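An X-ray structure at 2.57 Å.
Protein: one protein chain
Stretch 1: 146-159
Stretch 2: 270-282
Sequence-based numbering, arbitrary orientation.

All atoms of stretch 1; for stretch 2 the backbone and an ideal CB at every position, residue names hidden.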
# COMPACT_ATOMS: atom_id res chain seq x y z
N ASN A 146 -19.78 1.35 -11.50
CA ASN A 146 -20.69 2.11 -12.40
C ASN A 146 -20.00 2.36 -13.74
O ASN A 146 -20.69 2.34 -14.78
CB ASN A 146 -21.13 3.44 -11.79
CG ASN A 146 -22.14 3.27 -10.68
OD1 ASN A 146 -22.86 2.27 -10.61
ND2 ASN A 146 -22.22 4.26 -9.81
N PHE A 147 -18.69 2.60 -13.74
CA PHE A 147 -17.95 2.87 -14.99
C PHE A 147 -17.83 1.56 -15.76
O PHE A 147 -17.90 1.62 -17.00
CB PHE A 147 -16.62 3.58 -14.73
CG PHE A 147 -15.96 4.09 -15.99
CD1 PHE A 147 -16.50 5.17 -16.67
CD2 PHE A 147 -14.85 3.47 -16.53
CE1 PHE A 147 -15.92 5.63 -17.84
CE2 PHE A 147 -14.26 3.93 -17.70
CZ PHE A 147 -14.80 5.01 -18.36
N LEU A 148 -17.69 0.41 -15.08
CA LEU A 148 -17.63 -0.93 -15.74
C LEU A 148 -18.95 -1.21 -16.47
O LEU A 148 -18.87 -1.62 -17.62
CB LEU A 148 -17.30 -2.02 -14.73
CG LEU A 148 -15.81 -2.21 -14.45
CD1 LEU A 148 -15.59 -3.09 -13.22
CD2 LEU A 148 -15.10 -2.78 -15.67
N ASN A 149 -20.09 -0.95 -15.84
CA ASN A 149 -21.43 -1.12 -16.46
C ASN A 149 -21.55 -0.24 -17.71
O ASN A 149 -22.36 -0.58 -18.60
CB ASN A 149 -22.58 -0.81 -15.49
CG ASN A 149 -22.61 -1.72 -14.27
OD1 ASN A 149 -22.10 -2.83 -14.30
ND2 ASN A 149 -23.22 -1.25 -13.20
N VAL A 150 -20.79 0.86 -17.76
CA VAL A 150 -20.78 1.82 -18.91
C VAL A 150 -19.96 1.20 -20.06
O VAL A 150 -20.44 1.25 -21.22
CB VAL A 150 -20.26 3.21 -18.51
CG1 VAL A 150 -19.97 4.10 -19.71
CG2 VAL A 150 -21.21 3.91 -17.55
N ILE A 151 -18.78 0.65 -19.76
CA ILE A 151 -17.91 -0.02 -20.77
C ILE A 151 -18.65 -1.24 -21.32
O ILE A 151 -18.59 -1.47 -22.55
CB ILE A 151 -16.54 -0.43 -20.16
CG1 ILE A 151 -15.70 0.80 -19.82
CG2 ILE A 151 -15.79 -1.38 -21.09
CD1 ILE A 151 -14.30 0.49 -19.34
N ASP A 152 -19.31 -1.98 -20.44
CA ASP A 152 -19.98 -3.25 -20.78
C ASP A 152 -21.15 -3.02 -21.74
O ASP A 152 -21.20 -3.72 -22.76
CB ASP A 152 -20.40 -4.05 -19.55
CG ASP A 152 -20.11 -5.51 -19.86
OD1 ASP A 152 -18.89 -5.80 -20.00
OD2 ASP A 152 -21.10 -6.31 -20.07
N ALA A 153 -22.02 -2.06 -21.44
CA ALA A 153 -23.18 -1.67 -22.29
C ALA A 153 -22.70 -1.38 -23.71
O ALA A 153 -23.35 -1.81 -24.66
CB ALA A 153 -23.89 -0.49 -21.69
N ILE A 154 -21.56 -0.69 -23.85
CA ILE A 154 -20.94 -0.33 -25.16
C ILE A 154 -20.47 -1.61 -25.86
O ILE A 154 -20.82 -1.78 -27.06
CB ILE A 154 -19.79 0.68 -24.97
CG1 ILE A 154 -20.32 2.01 -24.40
CG2 ILE A 154 -18.98 0.89 -26.24
CD1 ILE A 154 -19.23 2.93 -23.91
N GLU A 155 -19.72 -2.46 -25.15
CA GLU A 155 -19.12 -3.71 -25.70
C GLU A 155 -20.21 -4.69 -26.14
O GLU A 155 -20.02 -5.28 -27.21
CB GLU A 155 -18.16 -4.36 -24.70
CG GLU A 155 -16.80 -3.69 -24.62
CD GLU A 155 -15.82 -4.32 -23.63
OE1 GLU A 155 -16.23 -5.24 -22.87
OE2 GLU A 155 -14.63 -3.91 -23.61
N GLN A 156 -21.31 -4.84 -25.38
CA GLN A 156 -22.43 -5.77 -25.67
C GLN A 156 -23.09 -5.49 -27.03
O GLN A 156 -23.85 -6.36 -27.46
CB GLN A 156 -23.55 -5.71 -24.62
CG GLN A 156 -23.19 -6.37 -23.29
CD GLN A 156 -23.07 -7.89 -23.30
OE1 GLN A 156 -23.20 -8.56 -24.33
NE2 GLN A 156 -22.81 -8.43 -22.13
N GLY A 157 -22.80 -4.35 -27.66
CA GLY A 157 -23.40 -3.96 -28.95
C GLY A 157 -22.40 -3.98 -30.09
O GLY A 157 -22.79 -3.54 -31.19
N LEU A 158 -21.18 -4.46 -29.87
CA LEU A 158 -20.11 -4.51 -30.90
C LEU A 158 -20.23 -5.79 -31.74
O LEU A 158 -20.78 -6.79 -31.22
CB LEU A 158 -18.73 -4.50 -30.23
CG LEU A 158 -18.39 -3.27 -29.38
CD1 LEU A 158 -17.04 -3.46 -28.72
CD2 LEU A 158 -18.40 -2.00 -30.23
N ASN A 159 -19.68 -5.77 -32.96
CA ASN A 159 -19.57 -6.97 -33.83
C ASN A 159 -18.53 -7.90 -33.18
O ASN A 159 -17.91 -7.46 -32.17
CB ASN A 159 -19.27 -6.60 -35.29
CG ASN A 159 -17.89 -6.02 -35.52
OD1 ASN A 159 -17.02 -6.05 -34.66
ND2 ASN A 159 -17.63 -5.59 -36.74
N UNK A 270 -11.88 1.69 -35.43
CA UNK A 270 -13.36 1.83 -35.44
C UNK A 270 -13.88 2.39 -34.11
O UNK A 270 -14.82 3.19 -34.17
CB UNK A 270 -14.02 0.48 -35.72
N UNK A 271 -13.36 1.94 -32.96
CA UNK A 271 -13.80 2.36 -31.60
C UNK A 271 -12.61 2.95 -30.82
O UNK A 271 -11.99 2.22 -30.04
CB UNK A 271 -14.40 1.18 -30.83
N UNK A 272 -12.32 4.24 -31.04
CA UNK A 272 -11.20 4.99 -30.43
C UNK A 272 -11.55 5.41 -29.00
O UNK A 272 -10.70 5.27 -28.10
CB UNK A 272 -10.86 6.22 -31.27
N UNK A 273 -12.77 5.90 -28.80
CA UNK A 273 -13.21 6.43 -27.50
C UNK A 273 -13.34 5.28 -26.49
O UNK A 273 -13.06 5.51 -25.31
CB UNK A 273 -14.54 7.17 -27.64
N UNK A 274 -13.75 4.09 -26.94
CA UNK A 274 -13.86 2.90 -26.05
C UNK A 274 -12.44 2.50 -25.61
O UNK A 274 -12.27 2.21 -24.42
CB UNK A 274 -14.56 1.74 -26.76
N UNK A 275 -11.48 2.50 -26.55
CA UNK A 275 -10.05 2.22 -26.29
C UNK A 275 -9.57 3.08 -25.11
O UNK A 275 -8.94 2.54 -24.18
CB UNK A 275 -9.20 2.50 -27.53
N UNK A 276 -9.91 4.38 -25.12
CA UNK A 276 -9.54 5.34 -24.04
C UNK A 276 -10.19 4.87 -22.73
O UNK A 276 -9.45 4.64 -21.77
CB UNK A 276 -9.99 6.76 -24.38
N UNK A 277 -11.51 4.70 -22.72
CA UNK A 277 -12.29 4.26 -21.55
C UNK A 277 -11.64 3.03 -20.91
O UNK A 277 -11.53 3.01 -19.66
CB UNK A 277 -13.73 3.95 -21.95
N UNK A 278 -11.20 2.06 -21.73
CA UNK A 278 -10.56 0.80 -21.27
C UNK A 278 -9.21 1.10 -20.62
O UNK A 278 -8.94 0.49 -19.56
CB UNK A 278 -10.37 -0.17 -22.44
N UNK A 279 -8.41 1.98 -21.24
CA UNK A 279 -7.07 2.41 -20.75
C UNK A 279 -7.17 3.03 -19.35
O UNK A 279 -6.26 2.75 -18.51
CB UNK A 279 -6.44 3.42 -21.72
N UNK A 280 -8.21 3.85 -19.12
CA UNK A 280 -8.46 4.55 -17.83
C UNK A 280 -8.87 3.52 -16.78
O UNK A 280 -8.30 3.56 -15.67
CB UNK A 280 -9.54 5.62 -17.98
N UNK A 281 -9.83 2.66 -17.13
CA UNK A 281 -10.40 1.63 -16.22
C UNK A 281 -9.29 0.67 -15.76
O UNK A 281 -9.37 0.23 -14.60
CB UNK A 281 -11.52 0.85 -16.91
N UNK A 282 -8.31 0.37 -16.62
CA UNK A 282 -7.19 -0.53 -16.28
C UNK A 282 -6.38 0.08 -15.13
O UNK A 282 -5.97 -0.65 -14.22
CB UNK A 282 -6.29 -0.77 -17.50

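The two helices, 146-155 and 272-282, run nearly antiparallel, at 149° between their N-to-C directions, with axes 10.7 Å apart at closest approach. That spacing leaves room for side chains of moderate size between them. No hydrogen bond crosses the interface, so packing and charge must carry the contact.

Position 270 has nothing of stretch 1 within 5.5 Å of its ideal CB, so the contact sets no demand; it is Ala-270.

At position 271 the CA-to-CB bond points toward stretch 1, and the ideal CB lies 5.1 Å from Leu-158 CD2. The backbone (phi/psi -123/83) comes right before a helix, at the N-cap, where Asn, Asp, Ser or Thr is common; a small apolar residue would also suit the leucine. The deposited residue is Asn-271. Its side chain makes no capping bond and instead lies against the leucine, with ND2 3.1 Å from Leu-158 CD2.

Positions 272 and 273 have helical angles and no neighbour from stretch 1 near the ideal CB, so many residues would fit; they are Ala-272 and Leu-273.

Position 274 points sideways, yet its ideal CB is 4.5 Å from Ile-154 CG2, with Ile-151 and Leu-158 also within range of a longer side chain. Leu, Met or Ile would be expected. Leu-274 (chi1 t, chi2 p) brings CD1 to 3.9 Å from Ile-154 CG2 and 4.1 Å from Ile-151 CG2, while its CD2 lies 3.8 Å from Leu-158 CD1. Both methyls lie near Ile-154 CG2.

Positions 275 and 276 are out of reach of stretch 1, leaving the choice open. Ser-275 OG donates to Asn-271 O at 2.8 Å; Val-276 follows.

Position 277 points toward stretch 1, its ideal CB 3.9 Å from Phe-147 CZ and 4.3 Å from Ile-151 CG1. So close a fit favours Ala, Gly or Ser. Ala-277 keeps the apolar contact, and its backbone O lies near the plane of the Phe-147 ring, at its edge, 3.5 Å from CE2.

Position 278 points sideways, with Ile-151 CD1 5.0 Å from the ideal CB and the carboxylate of Glu-155 farther out. A long basic residue, Lys or Arg, could answer that charge. Lys-278 does so: NZ forms a salt bridge with Glu-155 OE2 at 3.1 Å, although the placement of OE2 is less certain.

At position 279 nothing of stretch 1 lies within 5.5 Å of the ideal CB, so the contact leaves the choice open; it is Ser-279. Position 280 points toward stretch 1, but its ideal CB is still 5.0 Å from Phe-147 CE2, so a small or branched apolar residue would suit. It is Val-280, whose side chain comes no nearer than 5.0 Å to stretch 1.

Position 281 points toward stretch 1, its ideal CB 3.7 Å from Ile-151 CD1 and 4.2 Å from Phe-147 CE2. Leu, Met or Gln would suit. Gln-281 helps Leu-274, Ala-277 and Lys-278 form the hole for Ile-151, and its NE2 packs 3.7 Å from Leu-148 CD2. Position 282 is out of reach: Ala-282.

Stretch 2, residues 270-282: ANALLSVAKSVQA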
# COMPACT_ATOMS: atom_id res chain seq x y z
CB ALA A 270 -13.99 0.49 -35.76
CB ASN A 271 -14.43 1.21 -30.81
CG ASN A 271 -15.43 0.42 -31.62
OD1 ASN A 271 -15.08 -0.19 -32.63
ND2 ASN A 271 -16.67 0.39 -31.16
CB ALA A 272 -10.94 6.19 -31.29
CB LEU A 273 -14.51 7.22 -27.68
CG LEU A 273 -14.86 8.17 -26.53
CD1 LEU A 273 -13.68 9.06 -26.16
CD2 LEU A 273 -16.05 9.03 -26.90
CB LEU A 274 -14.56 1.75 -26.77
CG LEU A 274 -14.61 0.43 -26.01
CD1 LEU A 274 -15.45 0.53 -24.74
CD2 LEU A 274 -15.17 -0.67 -26.92
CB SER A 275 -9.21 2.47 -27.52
OG SER A 275 -9.68 1.70 -28.63
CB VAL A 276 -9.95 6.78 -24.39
CG1 VAL A 276 -9.73 7.72 -23.22
CG2 VAL A 276 -9.23 7.31 -25.62
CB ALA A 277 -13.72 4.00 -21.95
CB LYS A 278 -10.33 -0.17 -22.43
CG LYS A 278 -11.55 -0.85 -23.02
CD LYS A 278 -11.15 -2.11 -23.80
CE LYS A 278 -11.99 -3.32 -23.44
NZ LYS A 278 -12.06 -3.60 -21.99
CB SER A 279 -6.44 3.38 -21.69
OG SER A 279 -5.32 3.96 -21.06
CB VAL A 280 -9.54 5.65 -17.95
CG1 VAL A 280 -9.97 6.18 -16.60
CG2 VAL A 280 -9.06 6.79 -18.82
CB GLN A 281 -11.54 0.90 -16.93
CG GLN A 281 -12.03 -0.33 -16.18
CD GLN A 281 -12.38 -0.04 -14.74
OE1 GLN A 281 -12.69 1.10 -14.37
NE2 GLN A 281 -12.33 -1.09 -13.93
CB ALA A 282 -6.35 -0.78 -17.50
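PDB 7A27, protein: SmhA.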